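Local coordinates for protein 83aa long hypothetical transcriptional regulator asnC (Sulfolobus tokodaii, PDB 2ZBC) that probably senses amino acids as a stand-alone RAM module, binding isoleucine between its subunits like the effector domain of Lrp/AsnC regulators, at residues 3-14 / 65-74; 19-30 / 39-47. All coordinates share one frame; numbering follows the deposited sequence.

Contact 1. Residues 3-14 / 65-74; sequences SAIVLINTDAGG and KVRSTLTMII. With ILE (isoleucine), chain I.
The bend near the end of Met-72, a selenomethionine (chi3 -75°), swings its methyl back over the neighbouring strand, where CE comes to 3.5 Å from Ile-5 CG2, tighter than usual packing, and to 3.6 Å from Leu-7 CG. A long, flexible side chain suits this place, since its tip must bridge two branched residues on a face that packs against the second subunit. On the other face Thr-69 OG1 sits between backbone N and carbonyl carbon (chi1 65°) and Thr-71 OG1 beside the backbone N (chi1 -62°), which lets both hydroxyls converge on OXT of the bound isoleucine, at 2.6 Å and 2.8 Å respectively. Thr-71 N donates to the other carboxylate oxygen, O, at 2.9 Å, and Arg-61 NH1 is hydrogen-bonded to Thr-69 OG1 as well. The two strands are neighbours in the antiparallel sheet of a ferredoxin-like RAM domain, 3-10 inside and 66-75 outermost within this chain; at Ile-74 the sheet continues into the second subunit. Their ladder is interrupted by a classic bulge: Asn-9 O is gripped by Arg-67 N (2.9 Å) and Ser-68 N (3.1 Å). Beyond it the Arg-67 guanidinium lies with one face over Thr-10 O, its NH1 bonded to Arg-67 O of the third subunit. Asp-11 OD1 makes a long salt bridge to Arg-67 NE (4.0 Å); an alanine here would probably cost the guanidinium this turn's carboxylate.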
loop_
_atom_site.group_PDB
_atom_site.type_symbol
_atom_site.label_atom_id
_atom_site.label_comp_id
_atom_site.label_asym_id
_atom_site.label_seq_id
_atom_site.Cartn_x
_atom_site.Cartn_y
_atom_site.Cartn_z
ATOM N N SER A 3 6.435 -7.529 23.610
ATOM C CA SER A 3 5.450 -6.480 23.400
ATOM C C SER A 3 5.297 -6.214 21.899
ATOM O O SER A 3 6.264 -6.227 21.147
ATOM C CB SER A 3 5.894 -5.181 24.070
ATOM O OG SER A 3 6.281 -5.379 25.456
ATOM N N ALA A 4 4.069 -5.937 21.501
ATOM C CA ALA A 4 3.828 -5.619 20.154
ATOM C C ALA A 4 2.483 -4.866 20.040
ATOM O O ALA A 4 1.628 -4.947 20.923
ATOM C CB ALA A 4 3.841 -6.865 19.329
ATOM N N ILE A 5 2.350 -4.150 18.955
ATOM C CA ILE A 5 1.096 -3.547 18.592
ATOM C C ILE A 5 0.627 -4.217 17.336
ATOM O O ILE A 5 1.414 -4.297 16.377
ATOM C CB ILE A 5 1.319 -2.095 18.349
ATOM C CG1 ILE A 5 1.793 -1.355 19.583
ATOM C CG2 ILE A 5 0.023 -1.397 17.814
ATOM C CD1 ILE A 5 0.833 -1.249 20.605
ATOM N N VAL A 6 -0.620 -4.746 17.335
ATOM C CA VAL A 6 -1.145 -5.481 16.213
ATOM C C VAL A 6 -2.291 -4.699 15.582
ATOM O O VAL A 6 -3.230 -4.312 16.269
ATOM C CB VAL A 6 -1.650 -6.869 16.635
ATOM C CG1 VAL A 6 -2.086 -7.659 15.450
ATOM C CG2 VAL A 6 -0.528 -7.654 17.380
ATOM N N LEU A 7 -2.181 -4.452 14.291
ATOM C CA LEU A 7 -3.220 -3.755 13.536
ATOM C C LEU A 7 -4.111 -4.836 12.868
ATOM O O LEU A 7 -3.617 -5.712 12.128
ATOM C CB LEU A 7 -2.609 -2.842 12.470
ATOM C CG LEU A 7 -1.545 -1.863 13.015
ATOM C CD1 LEU A 7 -0.828 -1.138 11.935
ATOM C CD2 LEU A 7 -2.218 -0.915 13.992
ATOM N N ILE A 8 -5.398 -4.814 13.153
ATOM C CA ILE A 8 -6.272 -5.900 12.696
ATOM C C ILE A 8 -7.231 -5.333 11.669
ATOM O O ILE A 8 -7.776 -4.256 11.890
ATOM C CB ILE A 8 -7.025 -6.447 13.884
ATOM C CG1 ILE A 8 -6.052 -7.075 14.905
ATOM C CG2 ILE A 8 -7.956 -7.538 13.461
ATOM C CD1 ILE A 8 -6.759 -7.469 16.168
ATOM N N ASN A 9 -7.481 -6.070 10.587
ATOM C CA ASN A 9 -8.587 -5.783 9.682
ATOM C C ASN A 9 -9.530 -6.905 9.851
ATOM O O ASN A 9 -9.115 -8.090 9.849
ATOM C CB ASN A 9 -8.194 -5.664 8.189
ATOM C CG ASN A 9 -7.608 -4.274 7.859
ATOM O OD1 ASN A 9 -8.304 -3.324 7.346
ATOM N ND2 ASN A 9 -6.327 -4.155 8.121
ATOM N N THR A 10 -10.818 -6.567 9.915
ATOM C CA THR A 10 -11.867 -7.596 10.057
ATOM C C THR A 10 -12.646 -7.737 8.739
ATOM O O THR A 10 -12.494 -6.912 7.857
ATOM C CB THR A 10 -12.878 -7.228 11.150
ATOM O OG1 THR A 10 -13.577 -6.017 10.831
ATOM C CG2 THR A 10 -12.175 -6.929 12.455
ATOM N N ASP A 11 -13.452 -8.808 8.625
ATOM C CA ASP A 11 -14.489 -8.880 7.596
ATOM C C ASP A 11 -15.340 -7.623 7.742
ATOM O O ASP A 11 -15.469 -7.029 8.860
ATOM C CB ASP A 11 -15.375 -10.094 7.771
ATOM C CG ASP A 11 -14.658 -11.365 7.449
ATOM O OD1 ASP A 11 -13.576 -11.334 6.805
ATOM O OD2 ASP A 11 -15.156 -12.435 7.813
ATOM N N ALA A 12 -15.889 -7.156 6.622
ATOM C CA ALA A 12 -16.629 -5.891 6.686
ATOM C C ALA A 12 -17.804 -6.130 7.693
ATOM O O ALA A 12 -18.533 -7.141 7.619
ATOM C CB ALA A 12 -17.072 -5.431 5.268
ATOM N N GLY A 13 -17.912 -5.241 8.665
ATOM C CA GLY A 13 -18.959 -5.250 9.637
ATOM C C GLY A 13 -18.665 -6.097 10.872
ATOM O O GLY A 13 -19.477 -6.102 11.744
ATOM N N GLY A 14 -17.558 -6.820 10.959
ATOM C CA GLY A 14 -17.327 -7.676 12.129
ATOM C C GLY A 14 -16.484 -7.065 13.245
ATOM O O GLY A 14 -16.132 -7.762 14.254
ATOM N N LYS A 65 -14.008 -13.653 11.997
ATOM C CA LYS A 65 -14.146 -12.373 11.313
ATOM C C LYS A 65 -12.857 -11.618 11.333
ATOM O O LYS A 65 -12.825 -10.514 10.821
ATOM C CB LYS A 65 -15.338 -11.558 11.858
ATOM C CG LYS A 65 -16.663 -12.401 11.829
ATOM C CD LYS A 65 -17.950 -11.538 11.836
ATOM C CE LYS A 65 -19.208 -12.376 11.624
ATOM N NZ LYS A 65 -20.424 -11.631 12.109
ATOM N N VAL A 66 -11.753 -12.186 11.843
ATOM C CA VAL A 66 -10.477 -11.537 11.576
ATOM C C VAL A 66 -10.030 -11.893 10.143
ATOM O O VAL A 66 -9.892 -13.040 9.751
ATOM C CB VAL A 66 -9.402 -11.897 12.692
ATOM C CG1 VAL A 66 -8.075 -11.550 12.287
ATOM C CG2 VAL A 66 -9.774 -11.251 13.938
ATOM N N ARG A 67 -9.699 -10.878 9.393
ATOM C CA ARG A 67 -9.224 -11.064 8.052
ATOM C C ARG A 67 -7.685 -11.031 7.910
ATOM O O ARG A 67 -7.024 -11.918 7.253
ATOM C CB ARG A 67 -9.811 -9.957 7.188
ATOM C CG ARG A 67 -9.339 -9.989 5.769
ATOM C CD ARG A 67 -9.845 -8.756 4.972
ATOM N NE ARG A 67 -11.271 -8.898 4.711
ATOM C CZ ARG A 67 -12.058 -7.930 4.202
ATOM N NH1 ARG A 67 -11.552 -6.707 3.969
ATOM N NH2 ARG A 67 -13.353 -8.197 3.998
ATOM N N SER A 68 -7.124 -9.980 8.456
ATOM C CA SER A 68 -5.674 -9.812 8.433
ATOM C C SER A 68 -5.178 -9.165 9.707
ATOM O O SER A 68 -5.936 -8.515 10.467
ATOM C CB SER A 68 -5.319 -9.022 7.176
ATOM O OG SER A 68 -5.708 -7.710 7.248
ATOM N N THR A 69 -3.894 -9.378 9.960
ATOM C CA THR A 69 -3.175 -8.705 11.065
ATOM C C THR A 69 -1.799 -8.258 10.577
ATOM O O THR A 69 -1.153 -8.952 9.765
ATOM C CB THR A 69 -3.032 -9.616 12.282
ATOM O OG1 THR A 69 -2.191 -10.735 11.940
ATOM C CG2 THR A 69 -4.332 -10.196 12.735
ATOM N N LEU A 70 -1.346 -7.132 11.134
ATOM C CA LEU A 70 -0.019 -6.624 10.911
ATOM C C LEU A 70 0.584 -6.369 12.304
ATOM O O LEU A 70 0.130 -5.447 12.993
ATOM C CB LEU A 70 -0.141 -5.324 10.134
ATOM C CG LEU A 70 1.091 -4.723 9.479
ATOM C CD1 LEU A 70 0.749 -3.616 8.531
ATOM C CD2 LEU A 70 2.060 -4.245 10.442
ATOM N N THR A 71 1.562 -7.147 12.688
ATOM C CA THR A 71 2.174 -7.087 14.057
ATOM C C THR A 71 3.434 -6.276 13.972
ATOM O O THR A 71 4.287 -6.556 13.165
ATOM C CB THR A 71 2.487 -8.536 14.572
ATOM O OG1 THR A 71 1.264 -9.277 14.678
ATOM C CG2 THR A 71 3.162 -8.550 16.029
HETATM N N MSE A 72 3.508 -5.247 14.798
HETATM C CA MSE A 72 4.610 -4.371 14.842
HETATM C C MSE A 72 5.321 -4.718 16.172
HETATM O O MSE A 72 4.816 -4.406 17.239
HETATM C CB MSE A 72 4.083 -2.933 14.871
HETATM C CG MSE A 72 3.356 -2.584 13.495
HETATM SE SE MSE A 72 2.905 -0.680 13.527
HETATM C CE MSE A 72 1.453 -0.805 14.726
ATOM N N ILE A 73 6.441 -5.387 16.071
ATOM C CA ILE A 73 7.262 -5.689 17.238
ATOM C C ILE A 73 7.816 -4.389 17.751
ATOM O O ILE A 73 8.332 -3.580 16.992
ATOM C CB ILE A 73 8.428 -6.693 16.869
ATOM C CG1 ILE A 73 7.865 -7.985 16.261
ATOM C CG2 ILE A 73 9.259 -6.963 18.124
ATOM C CD1 ILE A 73 7.053 -8.734 17.210
ATOM N N ILE A 74 7.677 -4.150 19.063
ATOM C CA ILE A 74 8.167 -2.980 19.731
ATOM C C ILE A 74 9.646 -3.154 20.083
ATOM O O ILE A 74 10.073 -4.233 20.528
ATOM C CB ILE A 74 7.333 -2.714 21.021
ATOM C CG1 ILE A 74 5.981 -2.115 20.631
ATOM C CG2 ILE A 74 7.962 -1.685 21.964
ATOM C CD1 ILE A 74 4.950 -2.261 21.732
HETATM N N ILE I . 2.589 -11.477 9.520
HETATM C CA ILE I . 1.472 -11.657 10.499
HETATM C C ILE I . 1.403 -10.521 11.541
HETATM O O ILE I . 2.354 -9.687 11.504
HETATM C CB ILE I . 1.623 -12.980 11.229
HETATM C CG1 ILE I . 2.772 -12.949 12.231
HETATM C CG2 ILE I . 1.971 -14.050 10.236
HETATM C CD1 ILE I . 2.953 -14.267 12.901
HETATM O OXT ILE I . 0.412 -10.478 12.353
HETATM O O HOH W 1 -4.097 -5.934 8.940
#

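Contact 2. Residues 19-30 / 39-47; sequences FERLKSMSEVTE and DIVVKVEAD. With ILE (isoleucine), chain J.
Leu-22 of helix 15-22 and Val-42, on strand 40-45, meet at the tight part of this contact, which joins that helix and the strand after it to the next strand of the beta hairpin 28-34/40-45. Leu-22 CD1 lies 3.6 Å from Val-42 CG1, the two side chains crossing at about a right angle, and meets Ile-40 CG2 tip to tip at 4.0 Å. Branched aliphatic residues suit this layer, with Val-28 and Val-31 also packing here. The side carrying Glu-27, Thr-29 and Glu-45 is looser: Thr-29 CG2 merely brushes Glu-45 CB (3.8 Å), and Glu-45 is exposed to solvent, its OE1 hydrogen-bonded to Ser-3 OG. The backbones still hold, Glu-45 N donating a hydrogen bond to Glu-27 O (2.8 Å), but a bulge between Val-28 and Glu-30 shifts the register by one and Glu-30 N is buried without a partner. Lys-43 turns aside beyond CD (chi4 56°), with CD 3.6 Å from Glu-30 OE2 while NZ stays 5.5 Å from that oxygen. Glu-30 of the second subunit lies close to this carboxylate, which might raise its affinity for a proton; His-32 binds OE1. At the pocket end, Asp-39 OD1 accepts a hydrogen bond from the bound isoleucine's N at 2.8 Å.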
loop_
_atom_site.group_PDB
_atom_site.type_symbol
_atom_site.label_atom_id
_atom_site.label_comp_id
_atom_site.label_asym_id
_atom_site.label_seq_id
_atom_site.Cartn_x
_atom_site.Cartn_y
_atom_site.Cartn_z
ATOM N N PHE A 19 -13.731 -6.903 18.594
ATOM C CA PHE A 19 -13.321 -6.072 19.747
ATOM C C PHE A 19 -13.802 -6.728 21.062
ATOM O O PHE A 19 -13.016 -6.903 22.006
ATOM C CB PHE A 19 -13.919 -4.637 19.591
ATOM C CG PHE A 19 -13.823 -3.790 20.833
ATOM C CD1 PHE A 19 -12.783 -2.875 21.008
ATOM C CD2 PHE A 19 -14.766 -3.897 21.839
ATOM C CE1 PHE A 19 -12.702 -2.122 22.156
ATOM C CE2 PHE A 19 -14.703 -3.140 22.991
ATOM C CZ PHE A 19 -13.683 -2.226 23.139
ATOM N N GLU A 20 -15.053 -7.164 21.074
ATOM C CA GLU A 20 -15.623 -7.878 22.223
ATOM C C GLU A 20 -14.809 -9.142 22.622
ATOM O O GLU A 20 -14.589 -9.351 23.783
ATOM C CB GLU A 20 -17.081 -8.248 21.946
ATOM C CG GLU A 20 -17.831 -9.137 22.968
ATOM C CD GLU A 20 -19.357 -9.287 22.628
ATOM O OE1 GLU A 20 -19.779 -9.658 21.433
ATOM O OE2 GLU A 20 -20.148 -8.995 23.582
ATOM N N ARG A 21 -14.365 -9.935 21.645
ATOM C CA ARG A 21 -13.556 -11.128 21.915
ATOM C C ARG A 21 -12.245 -10.702 22.528
ATOM O O ARG A 21 -11.805 -11.239 23.574
ATOM C CB ARG A 21 -13.267 -11.879 20.644
ATOM C CG ARG A 21 -14.544 -12.537 20.004
ATOM C CD ARG A 21 -14.260 -13.383 18.748
ATOM N NE ARG A 21 -15.510 -13.804 18.122
ATOM C CZ ARG A 21 -16.187 -14.874 18.538
ATOM N NH1 ARG A 21 -15.684 -15.681 19.497
ATOM N NH2 ARG A 21 -17.298 -15.174 17.955
ATOM N N LEU A 22 -11.630 -9.678 21.902
ATOM C CA LEU A 22 -10.323 -9.251 22.325
ATOM C C LEU A 22 -10.280 -8.783 23.776
ATOM O O LEU A 22 -9.251 -9.054 24.497
ATOM C CB LEU A 22 -9.676 -8.243 21.380
ATOM C CG LEU A 22 -9.249 -8.820 20.038
ATOM C CD1 LEU A 22 -9.116 -7.631 19.022
ATOM C CD2 LEU A 22 -8.008 -9.717 20.081
ATOM N N LYS A 23 -11.334 -8.107 24.218
ATOM C CA LYS A 23 -11.402 -7.559 25.596
ATOM C C LYS A 23 -11.092 -8.584 26.684
ATOM O O LYS A 23 -10.595 -8.211 27.748
ATOM C CB LYS A 23 -12.836 -7.078 25.981
ATOM C CG LYS A 23 -13.401 -6.024 25.197
ATOM C CD LYS A 23 -14.737 -5.440 25.820
ATOM C CE LYS A 23 -15.739 -6.493 26.367
ATOM N NZ LYS A 23 -17.210 -6.037 26.378
ATOM N N SER A 24 -11.412 -9.848 26.439
ATOM C CA SER A 24 -11.403 -10.901 27.473
ATOM C C SER A 24 -10.068 -11.575 27.591
ATOM O O SER A 24 -9.853 -12.387 28.483
ATOM C CB SER A 24 -12.425 -11.988 27.147
ATOM O OG SER A 24 -13.676 -11.413 27.383
HETATM N N MSE A 25 -9.152 -11.239 26.707
HETATM C CA MSE A 25 -7.892 -11.991 26.676
HETATM C C MSE A 25 -6.823 -11.171 27.465
HETATM O O MSE A 25 -6.707 -9.961 27.274
HETATM C CB MSE A 25 -7.534 -12.307 25.238
HETATM C CG MSE A 25 -8.376 -13.615 24.455
HETATM SE SE MSE A 25 -8.116 -12.923 22.697
HETATM C CE MSE A 25 -7.447 -11.303 22.872
ATOM N N SER A 26 -6.126 -11.846 28.401
ATOM C CA SER A 26 -5.122 -11.235 29.299
ATOM C C SER A 26 -3.920 -10.628 28.558
ATOM O O SER A 26 -3.290 -9.700 29.017
ATOM C CB SER A 26 -4.617 -12.310 30.301
ATOM O OG SER A 26 -5.705 -12.713 31.153
ATOM N N GLU A 27 -3.557 -11.208 27.429
ATOM C CA GLU A 27 -2.434 -10.711 26.635
ATOM C C GLU A 27 -2.730 -9.368 25.968
ATOM O O GLU A 27 -1.784 -8.659 25.526
ATOM C CB GLU A 27 -2.076 -11.717 25.557
ATOM C CG GLU A 27 -1.655 -13.088 26.089
ATOM C CD GLU A 27 -2.779 -14.108 26.251
ATOM O OE1 GLU A 27 -3.976 -13.694 26.238
ATOM O OE2 GLU A 27 -2.446 -15.319 26.374
ATOM N N VAL A 28 -4.035 -9.033 25.832
ATOM C CA VAL A 28 -4.455 -7.799 25.225
ATOM C C VAL A 28 -4.559 -6.762 26.332
ATOM O O VAL A 28 -5.496 -6.825 27.113
ATOM C CB VAL A 28 -5.834 -7.970 24.537
ATOM C CG1 VAL A 28 -6.387 -6.649 24.186
ATOM C CG2 VAL A 28 -5.694 -8.810 23.338
ATOM N N THR A 29 -3.591 -5.845 26.428
ATOM C CA THR A 29 -3.594 -4.809 27.431
ATOM C C THR A 29 -4.328 -3.560 27.009
ATOM O O THR A 29 -4.763 -2.774 27.896
ATOM C CB THR A 29 -2.199 -4.436 27.868
ATOM O OG1 THR A 29 -1.492 -3.837 26.767
ATOM C CG2 THR A 29 -1.409 -5.726 28.223
ATOM N N GLU A 30 -4.496 -3.373 25.677
ATOM C CA GLU A 30 -5.444 -2.368 25.192
ATOM C C GLU A 30 -6.028 -2.819 23.864
ATOM O O GLU A 30 -5.394 -3.547 23.084
ATOM C CB GLU A 30 -4.860 -0.970 24.851
ATOM C CG GLU A 30 -3.673 -0.542 25.594
ATOM C CD GLU A 30 -3.051 0.730 25.039
ATOM O OE1 GLU A 30 -3.655 1.557 24.234
ATOM O OE2 GLU A 30 -1.937 0.890 25.537
ATOM N N ASP A 39 -8.824 -1.497 11.293
ATOM C CA ASP A 39 -10.069 -1.525 11.977
ATOM C C ASP A 39 -9.931 -1.621 13.467
ATOM O O ASP A 39 -10.751 -1.004 14.181
ATOM C CB ASP A 39 -10.838 -2.710 11.563
ATOM C CG ASP A 39 -11.158 -2.678 10.051
ATOM O OD1 ASP A 39 -11.258 -1.559 9.514
ATOM O OD2 ASP A 39 -11.250 -3.730 9.393
ATOM N N ILE A 40 -8.932 -2.375 13.934
ATOM C CA ILE A 40 -8.667 -2.459 15.375
ATOM C C ILE A 40 -7.170 -2.434 15.665
ATOM O O ILE A 40 -6.358 -2.976 14.891
ATOM C CB ILE A 40 -9.191 -3.800 15.902
ATOM C CG1 ILE A 40 -10.702 -3.961 15.697
ATOM C CG2 ILE A 40 -8.805 -4.055 17.334
ATOM C CD1 ILE A 40 -11.259 -5.291 16.115
ATOM N N VAL A 41 -6.812 -1.805 16.793
ATOM C CA VAL A 41 -5.405 -1.671 17.225
ATOM C C VAL A 41 -5.390 -2.356 18.564
ATOM O O VAL A 41 -6.186 -2.039 19.402
ATOM C CB VAL A 41 -4.940 -0.214 17.371
ATOM C CG1 VAL A 41 -3.542 -0.192 18.008
ATOM C CG2 VAL A 41 -5.016 0.540 16.120
ATOM N N VAL A 42 -4.537 -3.341 18.749
ATOM C CA VAL A 42 -4.364 -3.941 20.063
ATOM C C VAL A 42 -2.924 -3.800 20.515
ATOM O O VAL A 42 -2.001 -3.832 19.689
ATOM C CB VAL A 42 -4.730 -5.451 20.110
ATOM C CG1 VAL A 42 -6.238 -5.671 20.015
ATOM C CG2 VAL A 42 -4.057 -6.215 19.119
ATOM N N LYS A 43 -2.726 -3.587 21.796
ATOM C CA LYS A 43 -1.395 -3.805 22.399
ATOM C C LYS A 43 -1.362 -5.185 23.012
ATOM O O LYS A 43 -2.256 -5.574 23.759
ATOM C CB LYS A 43 -1.097 -2.725 23.420
ATOM C CG LYS A 43 0.406 -2.687 23.818
ATOM C CD LYS A 43 0.705 -1.282 24.363
ATOM C CE LYS A 43 1.504 -1.308 25.602
ATOM N NZ LYS A 43 2.734 -2.010 25.450
ATOM N N VAL A 44 -0.349 -5.966 22.691
ATOM C CA VAL A 44 -0.249 -7.311 23.184
ATOM C C VAL A 44 0.986 -7.361 24.038
ATOM O O VAL A 44 1.987 -6.876 23.640
ATOM C CB VAL A 44 -0.083 -8.310 22.056
ATOM C CG1 VAL A 44 0.221 -9.683 22.604
ATOM C CG2 VAL A 44 -1.302 -8.307 21.189
ATOM N N GLU A 45 0.860 -7.859 25.248
ATOM C CA GLU A 45 2.017 -8.150 26.107
ATOM C C GLU A 45 1.990 -9.633 26.420
ATOM O O GLU A 45 0.975 -10.157 26.921
ATOM C CB GLU A 45 1.905 -7.307 27.396
ATOM C CG GLU A 45 3.012 -7.521 28.460
ATOM C CD GLU A 45 4.408 -7.042 28.055
ATOM O OE1 GLU A 45 4.505 -6.041 27.255
ATOM O OE2 GLU A 45 5.403 -7.707 28.532
ATOM N N ALA A 46 3.034 -10.360 26.037
ATOM C CA ALA A 46 3.076 -11.744 26.363
ATOM C C ALA A 46 4.423 -12.006 27.109
ATOM O O ALA A 46 5.347 -11.189 27.104
ATOM C CB ALA A 46 2.957 -12.618 25.160
ATOM N N ASP A 47 4.473 -13.168 27.686
ATOM C CA ASP A 47 5.543 -13.537 28.614
ATOM C C ASP A 47 6.821 -13.803 27.814
ATOM O O ASP A 47 7.947 -13.623 28.302
ATOM C CB ASP A 47 5.123 -14.811 29.368
ATOM C CG ASP A 47 4.132 -14.566 30.474
ATOM O OD1 ASP A 47 3.864 -13.440 30.919
ATOM O OD2 ASP A 47 3.588 -15.518 30.973
HETATM N N ILE J . -11.622 1.153 9.792
HETATM C CA ILE J . -13.009 1.135 9.216
HETATM C C ILE J . -13.300 2.332 8.411
HETATM O O ILE J . -12.495 3.285 8.502
HETATM C CB ILE J . -14.083 0.897 10.288
HETATM C CG1 ILE J . -14.350 2.130 11.177
HETATM C CG2 ILE J . -13.771 -0.308 11.070
HETATM C CD1 ILE J . -15.552 1.955 12.125
HETATM O OXT ILE J . -14.285 2.222 7.667
#

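Strand 3-10 of contact 1 lies beside strand 40-45 of contact 2, so both contacts, with centres about 10 Å apart, reach the same sheet, contact 2 being nested within the loop that contact 1 closes. Ile-8 N probably bonds to Ile-40 O at 2.7 Å, at a classic bulge where Asp-39 and Ile-40 both face Ile-8; farther along, Ser-3 OG lies 2.6 Å from Glu-45 OE1, a probable hydrogen bond. Each contact contributes part of an isoleucine site that lies between subunits: 65-74 holds a ligand's carboxylate while Asp-39 of the fourth subunit takes its amine, and Asp-39 of 39-47 serves another ligand held by Thr-69 and Thr-71 of the third subunit.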